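Local coordinates for glyoxalase family protein, putative (Bacillus anthracis, PDB 2QQZ), which is of unknown function but belongs to the glyoxalase/bleomycin resistance protein/dioxygenase superfamily, many of whose members are metal-dependent enzymes, at residues A28-T33 with Q58-G63; I39-E44 with G50-C55; R73-F78 with R108-D113; D84-E89 with I119-N124. All coordinates share one frame; numbering follows the deposited sequence. Where two conformers were deposited one is given.

Interaction 1. Residues A28-T33 with Q58-G63. With SO4 (sulfate ion), chain E.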
# COMPACT_ATOMS: atom_id res chain seq x y z
N ALA A 28 12.13 15.70 2.09
CA ALA A 28 13.15 15.52 3.12
C ALA A 28 13.14 14.09 3.70
O ALA A 28 14.21 13.50 3.95
CB ALA A 28 13.03 16.60 4.22
N PHE A 29 11.95 13.50 3.88
CA PHE A 29 11.88 12.20 4.50
C PHE A 29 11.96 11.04 3.49
O PHE A 29 12.91 10.22 3.56
CB PHE A 29 10.63 12.08 5.37
CG PHE A 29 10.48 10.72 6.02
CD1 PHE A 29 11.11 10.45 7.26
CD2 PHE A 29 9.72 9.74 5.40
CE1 PHE A 29 10.93 9.20 7.86
CE2 PHE A 29 9.54 8.49 6.01
CZ PHE A 29 10.17 8.24 7.24
N TYR A 30 11.04 11.01 2.53
CA TYR A 30 10.99 9.91 1.58
C TYR A 30 12.19 9.87 0.65
O TYR A 30 12.69 8.78 0.28
CB TYR A 30 9.66 9.94 0.78
CG TYR A 30 8.51 9.48 1.61
CD1 TYR A 30 8.28 8.11 1.86
CD2 TYR A 30 7.64 10.42 2.18
CE1 TYR A 30 7.21 7.69 2.66
CE2 TYR A 30 6.57 10.01 3.00
CZ TYR A 30 6.37 8.64 3.23
OH TYR A 30 5.30 8.20 4.00
N GLY A 31 12.66 11.07 0.29
CA GLY A 31 13.76 11.24 -0.61
C GLY A 31 15.08 11.23 0.13
O GLY A 31 15.88 10.31 -0.06
N GLU A 32 15.33 12.23 0.96
CA GLU A 32 16.64 12.32 1.59
C GLU A 32 16.87 11.22 2.64
O GLU A 32 17.83 10.44 2.55
CB GLU A 32 16.93 13.72 2.14
CG GLU A 32 17.49 14.70 1.10
CD GLU A 32 18.75 14.20 0.38
OE1 GLU A 32 19.84 14.08 0.99
OE2 GLU A 32 18.64 13.93 -0.83
N THR A 33 15.96 11.13 3.60
CA THR A 33 16.18 10.30 4.77
C THR A 33 16.16 8.82 4.45
O THR A 33 17.09 8.08 4.84
CB THR A 33 15.13 10.60 5.84
OG1 THR A 33 15.22 12.00 6.19
CG2 THR A 33 15.38 9.75 7.11
N GLN A 58 7.92 -0.49 -8.03
CA GLN A 58 6.75 0.21 -7.54
C GLN A 58 7.03 1.71 -7.27
O GLN A 58 8.18 2.21 -7.45
CB GLN A 58 6.19 -0.49 -6.27
CG GLN A 58 5.63 -1.89 -6.49
CD GLN A 58 6.71 -2.96 -6.53
OE1 GLN A 58 7.55 -3.01 -5.65
NE2 GLN A 58 6.69 -3.82 -7.56
N GLU A 59 5.97 2.42 -6.88
CA GLU A 59 6.04 3.84 -6.52
C GLU A 59 5.27 4.10 -5.23
O GLU A 59 4.40 3.34 -4.87
CB GLU A 59 5.42 4.73 -7.62
CG GLU A 59 6.01 4.41 -8.97
CD GLU A 59 5.33 5.08 -10.16
OE1 GLU A 59 4.18 5.60 -10.10
OE2 GLU A 59 6.00 5.08 -11.21
N ILE A 60 5.61 5.19 -4.56
CA ILE A 60 4.78 5.67 -3.46
C ILE A 60 4.34 7.07 -3.90
O ILE A 60 5.16 7.84 -4.34
CB ILE A 60 5.53 5.64 -2.07
CG1 ILE A 60 4.56 6.05 -0.94
CG2 ILE A 60 6.77 6.54 -2.06
CD1 ILE A 60 5.18 6.00 0.43
N HIS A 61 3.04 7.36 -3.83
CA HIS A 61 2.53 8.62 -4.25
C HIS A 61 2.06 9.33 -2.96
O HIS A 61 1.18 8.86 -2.25
CB HIS A 61 1.34 8.53 -5.23
CG HIS A 61 1.66 7.87 -6.53
ND1 HIS A 61 0.76 7.81 -7.57
CD2 HIS A 61 2.83 7.37 -7.02
CE1 HIS A 61 1.32 7.20 -8.59
NE2 HIS A 61 2.58 6.94 -8.30
N ILE A 62 2.68 10.47 -2.66
CA ILE A 62 2.24 11.29 -1.51
C ILE A 62 1.21 12.25 -2.06
O ILE A 62 1.54 13.16 -2.86
CB ILE A 62 3.42 12.03 -0.84
CG1 ILE A 62 4.60 11.07 -0.51
CG2 ILE A 62 2.88 12.80 0.37
CD1 ILE A 62 4.10 9.86 0.37
N GLY A 63 -0.06 12.06 -1.65
CA GLY A 63 -1.17 12.85 -2.14
C GLY A 63 -1.69 13.77 -1.05
O GLY A 63 -1.88 13.36 0.13
S SO4 E . 8.00 -6.84 -8.98
O1 SO4 E . 6.96 -6.36 -9.90
O2 SO4 E . 8.58 -8.04 -9.56
O3 SO4 E . 9.03 -5.83 -8.72
O4 SO4 E . 7.52 -7.23 -7.68
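Tyr30, on the inner side of helix 23-33, lays its ring against the ends of Ile60 and Ile62 on the strand below. Its CB is directed at the strand, and with CG anti to the carbonyl carbon (chi1 -74°) the ring is carried down onto the two methyl ends. On one rim, in the modelled conformer of Ile60, CD1 of Tyr30 lies 4.0 Å from Ile60 CD1, and Tyr30 CE1 closes to 3.5 Å from that same Ile60 CD1; a second conformer makes this side less certain. On the other, firmer rim CD2 and CE2 meet Ile62, where Tyr30 CE2 stands 3.6 Å from Ile62 CD1. That methyl rests over the ring face in a CH-pi contact, Ile62 CD1 lying 4.0 Å from the Tyr30 centroid and 26° off the normal. The opposite face is covered by Phe29, whose CD2 sits over the ring centre, so the phenol is sandwiched. The superfamily fold is built of beta-alpha-beta-beta-beta units, consistent with the two four-stranded sheets here; helix 23-33 packs on the sheet holding strand 58-64, with Val16 of strand 8-18 completing the apolar layer. Further out, Tyr30 CZ is 3.8 Å from Ile62 CD1, and the hydroxyl at the tip passes both isoleucines to hydrogen bond with Asp113 OD2. The polar end of a buried ring is thereby satisfied. His61, on the other face of the strand, donates from NE2 to Glu59 OE1 at 2.8 Å in a nearly straight bond, the acceptor lying close to the imidazole plane.

Interaction 2. Residues I39-E44 with G50-C55. With SO4 (sulfate ion), chain C.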
# COMPACT_ATOMS: atom_id res chain seq x y z
N ILE A 39 10.25 11.07 -8.51
CA ILE A 39 9.80 10.83 -9.88
C ILE A 39 8.87 12.02 -10.24
O ILE A 39 7.99 12.36 -9.46
CB ILE A 39 8.96 9.51 -9.84
CG1 ILE A 39 9.87 8.32 -9.69
CG2 ILE A 39 8.10 9.31 -11.08
CD1 ILE A 39 11.19 8.50 -10.54
N PRO A 40 9.03 12.63 -11.44
CA PRO A 40 8.11 13.75 -11.73
C PRO A 40 6.67 13.27 -11.96
O PRO A 40 6.45 12.21 -12.55
CB PRO A 40 8.68 14.38 -13.01
CG PRO A 40 9.70 13.41 -13.55
CD PRO A 40 9.99 12.35 -12.54
N LYS A 41 5.69 14.03 -11.50
CA LYS A 41 4.30 13.65 -11.69
C LYS A 41 3.87 14.00 -13.11
O LYS A 41 4.45 14.93 -13.70
CB LYS A 41 3.42 14.40 -10.69
CG LYS A 41 3.58 13.99 -9.26
CD LYS A 41 2.60 14.74 -8.38
CE LYS A 41 1.19 14.19 -8.51
NZ LYS A 41 0.28 14.73 -7.44
N PRO A 42 2.85 13.30 -13.66
CA PRO A 42 2.29 13.72 -14.94
C PRO A 42 1.91 15.18 -14.89
O PRO A 42 1.47 15.66 -13.84
CB PRO A 42 1.03 12.86 -15.04
CG PRO A 42 1.40 11.62 -14.36
CD PRO A 42 2.20 12.08 -13.17
N GLU A 43 2.13 15.87 -16.00
CA GLU A 43 1.84 17.31 -16.11
C GLU A 43 0.43 17.66 -15.63
O GLU A 43 0.25 18.63 -14.90
CB GLU A 43 2.09 17.78 -17.56
CG GLU A 43 2.39 19.30 -17.73
CD GLU A 43 3.48 19.81 -16.75
OE1 GLU A 43 3.50 21.03 -16.43
OE2 GLU A 43 4.31 18.97 -16.30
N GLU A 44 -0.56 16.85 -16.00
CA GLU A 44 -1.97 17.14 -15.71
C GLU A 44 -2.29 17.04 -14.25
O GLU A 44 -3.38 17.43 -13.82
CB GLU A 44 -2.87 16.11 -16.39
CG GLU A 44 -2.20 15.35 -17.52
CD GLU A 44 -2.56 15.93 -18.85
OE1 GLU A 44 -3.61 16.62 -18.89
OE2 GLU A 44 -1.82 15.71 -19.85
N GLY A 50 1.79 17.43 -3.99
CA GLY A 50 2.21 16.12 -3.55
C GLY A 50 3.42 15.72 -4.36
O GLY A 50 3.89 16.50 -5.19
N CYS A 51 3.95 14.53 -4.11
CA CYS A 51 5.11 14.02 -4.81
C CYS A 51 5.10 12.51 -4.91
O CYS A 51 4.40 11.83 -4.16
CB CYS A 51 6.43 14.55 -4.24
SG CYS A 51 6.43 15.14 -2.59
N TRP A 52 5.90 12.01 -5.86
CA TRP A 52 6.00 10.59 -6.17
C TRP A 52 7.43 10.16 -5.99
O TRP A 52 8.34 10.91 -6.32
CB TRP A 52 5.61 10.35 -7.63
CG TRP A 52 4.11 10.52 -7.91
CD1 TRP A 52 3.18 11.08 -7.08
CD2 TRP A 52 3.40 10.11 -9.10
NE1 TRP A 52 1.93 11.03 -7.65
CE2 TRP A 52 2.03 10.49 -8.92
CE3 TRP A 52 3.79 9.52 -10.34
CZ2 TRP A 52 1.02 10.26 -9.90
CZ3 TRP A 52 2.80 9.27 -11.31
CH2 TRP A 52 1.43 9.64 -11.08
N PHE A 53 7.63 8.95 -5.48
CA PHE A 53 8.97 8.43 -5.23
C PHE A 53 9.00 7.01 -5.77
O PHE A 53 7.98 6.34 -5.73
CB PHE A 53 9.38 8.48 -3.75
CG PHE A 53 9.35 9.86 -3.19
CD1 PHE A 53 10.48 10.66 -3.22
CD2 PHE A 53 8.16 10.39 -2.68
CE1 PHE A 53 10.45 11.96 -2.75
CE2 PHE A 53 8.10 11.70 -2.21
CZ PHE A 53 9.25 12.48 -2.23
N LYS A 54 10.12 6.61 -6.35
CA LYS A 54 10.32 5.27 -6.89
C LYS A 54 10.80 4.30 -5.81
O LYS A 54 11.70 4.64 -5.05
CB LYS A 54 11.42 5.39 -7.96
CG LYS A 54 11.70 4.12 -8.71
CD LYS A 54 12.92 4.24 -9.64
CE LYS A 54 13.39 2.84 -10.00
NZ LYS A 54 12.33 2.20 -10.85
N CYS A 55 10.21 3.10 -5.73
CA CYS A 55 10.78 1.97 -4.96
C CYS A 55 10.78 0.69 -5.80
O CYS A 55 9.73 0.02 -5.93
CB CYS A 55 10.03 1.74 -3.63
SG CYS A 55 8.25 1.93 -3.70
S SO4 C . -2.05 12.09 -7.26
O1 SO4 C . -0.96 11.18 -7.63
O2 SO4 C . -1.97 13.42 -7.92
O3 SO4 C . -1.96 12.29 -5.80
O4 SO4 C . -3.33 11.49 -7.64
O HOH W 1 7.25 14.12 -7.57
O HOH W 2 0.86 12.77 -5.39
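Gly50 begins the second segment with its carbonyl beside Lys41, the lysine CD lying 3.9 Å from Gly50 O. Cys51 turns away from the loop, toward helix 23-33. Trp52 carries the contact. Lys41 CG sits squarely over its five-membered ring, 3.6 Å from the ring centroid, in a CH-pi contact, and Pro42 CD comes obliquely to the far end of the indole, 3.3 Å from Trp52 CH2. At the indole edge Trp52 NE1 donates to sulfate O1 at 2.9 Å, a distinctly bent bond. The Lys41 chain, bent at chi3 (76°), runs past this edge and delivers NZ to sulfate O2 at 2.6 Å; NZ also bonds to Gly49 O, and a water joins it to sulfate O3 and, weakly, to Trp52 NE1. The Trp52 backbone takes a nearly straight bond at its carbonyl, Ile39 N to Trp52 O at 2.9 Å, while a second water links Trp52 N to Ile39 O. Phe53 faces the helix side, and Lys54 offers its CB to Ile39 CG1 at 3.7 Å before its ammonium leads off to Gly56 O. The loop after strand 37-39 thus folds back over strand 51-55 of the first sheet. With Arg48 NE as a further donor, the lysine, indole and guanidinium make a site suited to an anion; the sulfate is probably from the crystallisation liquor, and its presence does not identify a natural ligand.

Interaction 3. Residues R73-F78 with R108-D113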
# COMPACT_ATOMS: atom_id res chain seq x y z
N ARG A 73 -1.96 2.92 11.66
CA ARG A 73 -2.10 1.49 11.89
C ARG A 73 -1.94 0.65 10.60
O ARG A 73 -0.91 0.02 10.40
CB ARG A 73 -3.40 1.20 12.65
CG ARG A 73 -3.56 2.13 13.84
CD ARG A 73 -4.42 1.58 14.96
NE ARG A 73 -5.85 1.44 14.64
CZ ARG A 73 -6.71 2.43 14.38
NH1 ARG A 73 -7.99 2.14 14.16
NH2 ARG A 73 -6.31 3.71 14.35
N ALA A 74 -2.94 0.67 9.72
CA ALA A 74 -2.82 0.15 8.34
C ALA A 74 -1.75 0.94 7.55
O ALA A 74 -1.67 2.16 7.63
CB ALA A 74 -4.12 0.26 7.64
N HIS A 75 -0.91 0.24 6.80
CA HIS A 75 0.24 0.86 6.18
C HIS A 75 0.81 -0.01 5.03
O HIS A 75 0.47 -1.20 4.94
CB HIS A 75 1.31 1.03 7.27
CG HIS A 75 1.79 -0.26 7.84
ND1 HIS A 75 1.10 -0.96 8.81
CD2 HIS A 75 2.87 -1.02 7.54
CE1 HIS A 75 1.74 -2.07 9.10
NE2 HIS A 75 2.81 -2.14 8.33
N PRO A 76 1.64 0.58 4.16
CA PRO A 76 2.49 -0.13 3.22
C PRO A 76 3.78 -0.67 3.89
O PRO A 76 4.35 -0.01 4.82
CB PRO A 76 2.84 0.96 2.18
CG PRO A 76 2.83 2.23 3.06
CD PRO A 76 1.76 2.04 4.02
N ALA A 77 4.25 -1.81 3.37
CA ALA A 77 5.47 -2.47 3.86
C ALA A 77 6.45 -2.65 2.69
O ALA A 77 6.12 -3.22 1.65
CB ALA A 77 5.17 -3.80 4.57
N PHE A 78 7.64 -2.08 2.89
CA PHE A 78 8.72 -2.05 1.89
C PHE A 78 9.76 -3.08 2.19
O PHE A 78 10.15 -3.25 3.34
CB PHE A 78 9.36 -0.67 1.87
CG PHE A 78 8.41 0.39 1.51
CD1 PHE A 78 8.12 0.64 0.17
CD2 PHE A 78 7.77 1.13 2.48
CE1 PHE A 78 7.21 1.64 -0.18
CE2 PHE A 78 6.85 2.12 2.12
CZ PHE A 78 6.57 2.37 0.80
N ARG A 108 11.87 -6.81 10.92
CA ARG A 108 11.09 -5.67 10.47
C ARG A 108 10.90 -4.64 11.54
O ARG A 108 11.04 -4.91 12.73
CB ARG A 108 9.74 -6.17 9.97
CG ARG A 108 8.84 -6.66 11.06
CD ARG A 108 7.59 -7.15 10.46
NE ARG A 108 6.79 -7.75 11.54
CZ ARG A 108 5.50 -8.08 11.46
NH1 ARG A 108 4.81 -7.88 10.34
NH2 ARG A 108 4.92 -8.63 12.52
N PHE A 109 10.56 -3.44 11.12
CA PHE A 109 10.36 -2.35 12.06
C PHE A 109 9.49 -1.27 11.41
O PHE A 109 9.38 -1.21 10.15
CB PHE A 109 11.70 -1.77 12.54
CG PHE A 109 12.52 -1.08 11.47
CD1 PHE A 109 12.33 0.28 11.20
CD2 PHE A 109 13.48 -1.78 10.74
CE1 PHE A 109 13.10 0.92 10.26
CE2 PHE A 109 14.25 -1.14 9.76
CZ PHE A 109 14.06 0.19 9.50
N TYR A 110 8.92 -0.40 12.25
CA TYR A 110 8.05 0.67 11.77
C TYR A 110 8.72 1.99 12.05
O TYR A 110 9.46 2.12 13.02
CB TYR A 110 6.71 0.66 12.49
CG TYR A 110 6.06 -0.67 12.56
CD1 TYR A 110 5.64 -1.31 11.39
CD2 TYR A 110 5.78 -1.28 13.78
CE1 TYR A 110 5.02 -2.55 11.42
CE2 TYR A 110 5.12 -2.53 13.82
CZ TYR A 110 4.77 -3.16 12.65
OH TYR A 110 4.12 -4.39 12.61
N VAL A 111 8.42 2.96 11.22
CA VAL A 111 8.72 4.35 11.50
C VAL A 111 7.44 5.14 11.17
O VAL A 111 6.53 4.62 10.51
CB VAL A 111 9.91 4.86 10.65
CG1 VAL A 111 11.08 3.94 10.78
CG2 VAL A 111 9.52 4.98 9.18
N SER A 112 7.37 6.37 11.63
CA SER A 112 6.34 7.31 11.21
C SER A 112 6.98 8.33 10.25
O SER A 112 8.08 8.83 10.49
CB SER A 112 5.76 8.07 12.41
OG SER A 112 5.06 7.16 13.27
N ASP A 113 6.30 8.67 9.17
CA ASP A 113 6.81 9.77 8.32
C ASP A 113 6.53 11.11 9.06
O ASP A 113 5.98 11.09 10.18
CB ASP A 113 6.24 9.74 6.88
CG ASP A 113 4.74 10.10 6.80
OD1 ASP A 113 4.18 10.63 7.80
OD2 ASP A 113 4.14 9.91 5.71
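An offset edge-to-face pair of aromatic rings, His75 and Tyr110, spans the second sheet, from the residue just ahead of strand 76-80 to strand 106-112, across the strand 118-124 that separates them. The edge of Tyr110 is directed at the face of His75, with ring centroids 5.5 Å apart and planes at 77°. The touching is slight and confined to one phenol corner: Tyr110 CE1 lies 3.8 Å from His75 NE2 and 4.0 Å from His75 CE1. On the histidine, CG is placed between the backbone N and the carbonyl carbon (chi1 63°), which swings the imidazole toward the sheet. Its rotation is then fixed from both nitrogens. His75 ND1 donates to Arg73 O at 2.7 Å, with the acceptor close to the ring plane, while NE2 is hydrogen-bonded to Glu120 OE1 on the intervening strand. In the glyoxalase fold the first and last strands of such a sheet are where metal-dependent relatives commonly carry a histidine and a glutamate as metal ligands. The pairing of His75 with Glu120 is consistent with such a site, though the contact itself contains no metal ion. Tyr110 reaches His75 through its far end, its CB pointing past rather than at the histidine. The phenol oxygen of Tyr110 passes over the guanidinium of Arg108, about 4.1 Å above its plane, and the ring also makes a cation-pi contact with Arg118. Beyond His75, Pro76 to Phe78 pair antiparallel with a strand of the second subunit, continuing the sheet across the dimer interface.

Interaction 4. Residues D84-E89 with I119-N124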
# COMPACT_ATOMS: atom_id res chain seq x y z
N ASP A 84 19.44 -4.37 8.63
CA ASP A 84 20.26 -4.09 9.78
C ASP A 84 20.91 -2.72 9.61
O ASP A 84 20.70 -1.80 10.41
CB ASP A 84 21.32 -5.21 9.98
CG ASP A 84 21.86 -5.85 8.63
OD1 ASP A 84 21.05 -6.41 7.84
OD2 ASP A 84 23.10 -5.86 8.39
N GLU A 85 21.64 -2.60 8.51
CA GLU A 85 22.43 -1.43 8.14
C GLU A 85 21.52 -0.24 7.76
O GLU A 85 21.82 0.93 8.06
CB GLU A 85 23.35 -1.81 6.98
CG GLU A 85 24.32 -0.74 6.60
CD GLU A 85 25.02 -1.02 5.25
OE1 GLU A 85 25.52 -2.16 5.05
OE2 GLU A 85 25.07 -0.09 4.40
N PHE A 86 20.41 -0.53 7.09
CA PHE A 86 19.43 0.52 6.78
C PHE A 86 18.91 1.14 8.06
O PHE A 86 18.89 2.37 8.19
CB PHE A 86 18.29 -0.07 5.98
CG PHE A 86 17.16 0.89 5.70
CD1 PHE A 86 17.37 2.00 4.89
CD2 PHE A 86 15.88 0.61 6.16
CE1 PHE A 86 16.33 2.86 4.57
CE2 PHE A 86 14.83 1.44 5.84
CZ PHE A 86 15.06 2.57 5.03
N LYS A 87 18.50 0.30 9.01
CA LYS A 87 17.98 0.75 10.30
C LYS A 87 18.98 1.65 11.08
O LYS A 87 18.58 2.70 11.61
CB LYS A 87 17.58 -0.44 11.17
CG LYS A 87 16.85 0.00 12.48
CD LYS A 87 16.19 -1.19 13.13
CE LYS A 87 17.07 -1.76 14.17
NZ LYS A 87 16.30 -2.70 15.03
N GLN A 88 20.25 1.26 11.15
CA GLN A 88 21.23 2.10 11.82
C GLN A 88 21.50 3.41 11.07
O GLN A 88 21.91 4.39 11.70
CB GLN A 88 22.55 1.36 12.09
CG GLN A 88 22.46 0.35 13.21
CD GLN A 88 21.77 0.87 14.46
OE1 GLN A 88 22.05 1.98 14.94
NE2 GLN A 88 20.88 0.06 15.01
N GLU A 89 21.29 3.44 9.75
CA GLU A 89 21.39 4.71 9.01
C GLU A 89 20.22 5.66 9.35
O GLU A 89 20.38 6.89 9.34
CB GLU A 89 21.47 4.50 7.50
CG GLU A 89 22.73 3.88 6.99
CD GLU A 89 24.00 4.50 7.59
OE1 GLU A 89 24.29 5.66 7.26
OE2 GLU A 89 24.69 3.83 8.40
N ILE A 119 4.94 3.47 8.34
CA ILE A 119 5.59 2.80 7.20
C ILE A 119 6.34 1.63 7.86
O ILE A 119 6.95 1.83 8.93
CB ILE A 119 6.69 3.71 6.58
CG1 ILE A 119 6.06 4.99 6.05
CG2 ILE A 119 7.48 2.95 5.47
CD1 ILE A 119 4.98 4.77 4.98
N GLU A 120 6.31 0.46 7.22
CA GLU A 120 7.05 -0.70 7.69
C GLU A 120 8.16 -1.07 6.71
O GLU A 120 8.00 -0.92 5.48
CB GLU A 120 6.09 -1.86 7.79
CG GLU A 120 6.81 -3.24 8.11
CD GLU A 120 5.83 -4.37 8.08
OE1 GLU A 120 4.60 -4.09 8.18
OE2 GLU A 120 6.29 -5.54 7.91
N PHE A 121 9.31 -1.43 7.26
CA PHE A 121 10.44 -1.98 6.52
C PHE A 121 10.70 -3.40 6.98
O PHE A 121 10.68 -3.70 8.21
CB PHE A 121 11.64 -1.07 6.72
CG PHE A 121 11.40 0.33 6.23
CD1 PHE A 121 11.32 0.61 4.86
CD2 PHE A 121 11.21 1.37 7.13
CE1 PHE A 121 11.11 1.90 4.40
CE2 PHE A 121 10.98 2.64 6.67
CZ PHE A 121 10.93 2.90 5.30
N MSE A 122 10.89 -4.32 6.02
CA MSE A 122 11.13 -5.72 6.34
C MSE A 122 12.16 -6.41 5.42
O MSE A 122 12.32 -5.99 4.30
CB MSE A 122 9.85 -6.51 6.19
CG MSE A 122 9.22 -6.36 4.80
SE MSE A 122 7.81 -7.72 4.75
CE MSE A 122 8.92 -9.27 4.18
N GLU A 123 12.79 -7.47 5.92
CA GLU A 123 13.61 -8.35 5.09
C GLU A 123 13.48 -9.77 5.61
O GLU A 123 13.39 -9.98 6.82
CB GLU A 123 15.07 -7.86 5.12
CG GLU A 123 15.98 -8.57 4.12
CD GLU A 123 17.41 -8.12 4.21
OE1 GLU A 123 17.83 -7.61 5.28
OE2 GLU A 123 18.15 -8.30 3.22
N ASN A 124 13.45 -10.76 4.72
CA ASN A 124 13.56 -12.14 5.19
C ASN A 124 14.89 -12.40 5.89
O ASN A 124 15.95 -11.86 5.50
CB ASN A 124 13.35 -13.12 4.05
CG ASN A 124 12.02 -12.89 3.38
OD1 ASN A 124 11.02 -12.60 4.03
ND2 ASN A 124 12.00 -12.96 2.06
O HOH W 3 20.09 -8.36 6.28
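Phe86 of helix 83-92 drives one ring edge into the face of Phe121 on the strand beneath, a T-shaped pair with planes at 74° and centroids 5.0 Å apart. The two rings reach each other by different torsions. A trans chi1 of 175° points the Phe86 ring from the helix down to the sheet; Phe121 has CG anti to the carbonyl carbon (chi1 -60°), which turns a broad face up to meet it. Phe86 CE2 stands over the ring centre and lies 3.6 Å from Phe121 CG. The neighbouring Phe86 CZ is looser, 4.1 Å from Phe121 CE1. This is the helix-to-sheet packing of the second four-stranded sheet of the glyoxalase fold, helix 83-92 lying over strand 118-124, with Phe109 of the adjacent strand also touching Phe86. The second subunit comes close as well: its Tyr7 meets the Phe86 ring and its Ile8 packs on Phe121. Nearer the start of the helix, two carboxylates face each other. Glu123 is stretched nearly straight from the strand through its first two torsions and, in the modelled conformer of Asp84, brings OE1 to 4.3 Å from Asp84 OD1. A water between them donates to both, 2.7 Å to Asp84 OD1 and 2.6 Å to Glu123 OE1, which would probably soften the repulsion; with a second conformer of Asp84 deposited, this bridge is tentative. The Glu123 carboxylate is further engaged by the backbone at the helix start, OE1 with Ile83 N and OE2 with Lys82 N.

From the N terminus, interaction 1 opens on helix 23-33 and closes at strand 58-64; interaction 2, joining the loop after strand 37-39 to strand 51-55, opens and closes within that span. Both belong to the first sheet, in which strands 51-55 and 58-64 are neighbours. Interactions 3 and 4 come after both and cross one another: 73-78 and 84-89 open in turn, then 108-113 and 119-124 close them in the same order. They knit strands 76-80, 106-112 and 118-124 of the second sheet together and to helix 83-92. Helix 23-33 reaches the turn after strand 106-112, joining the two halves, and all four contacts touch the second subunit.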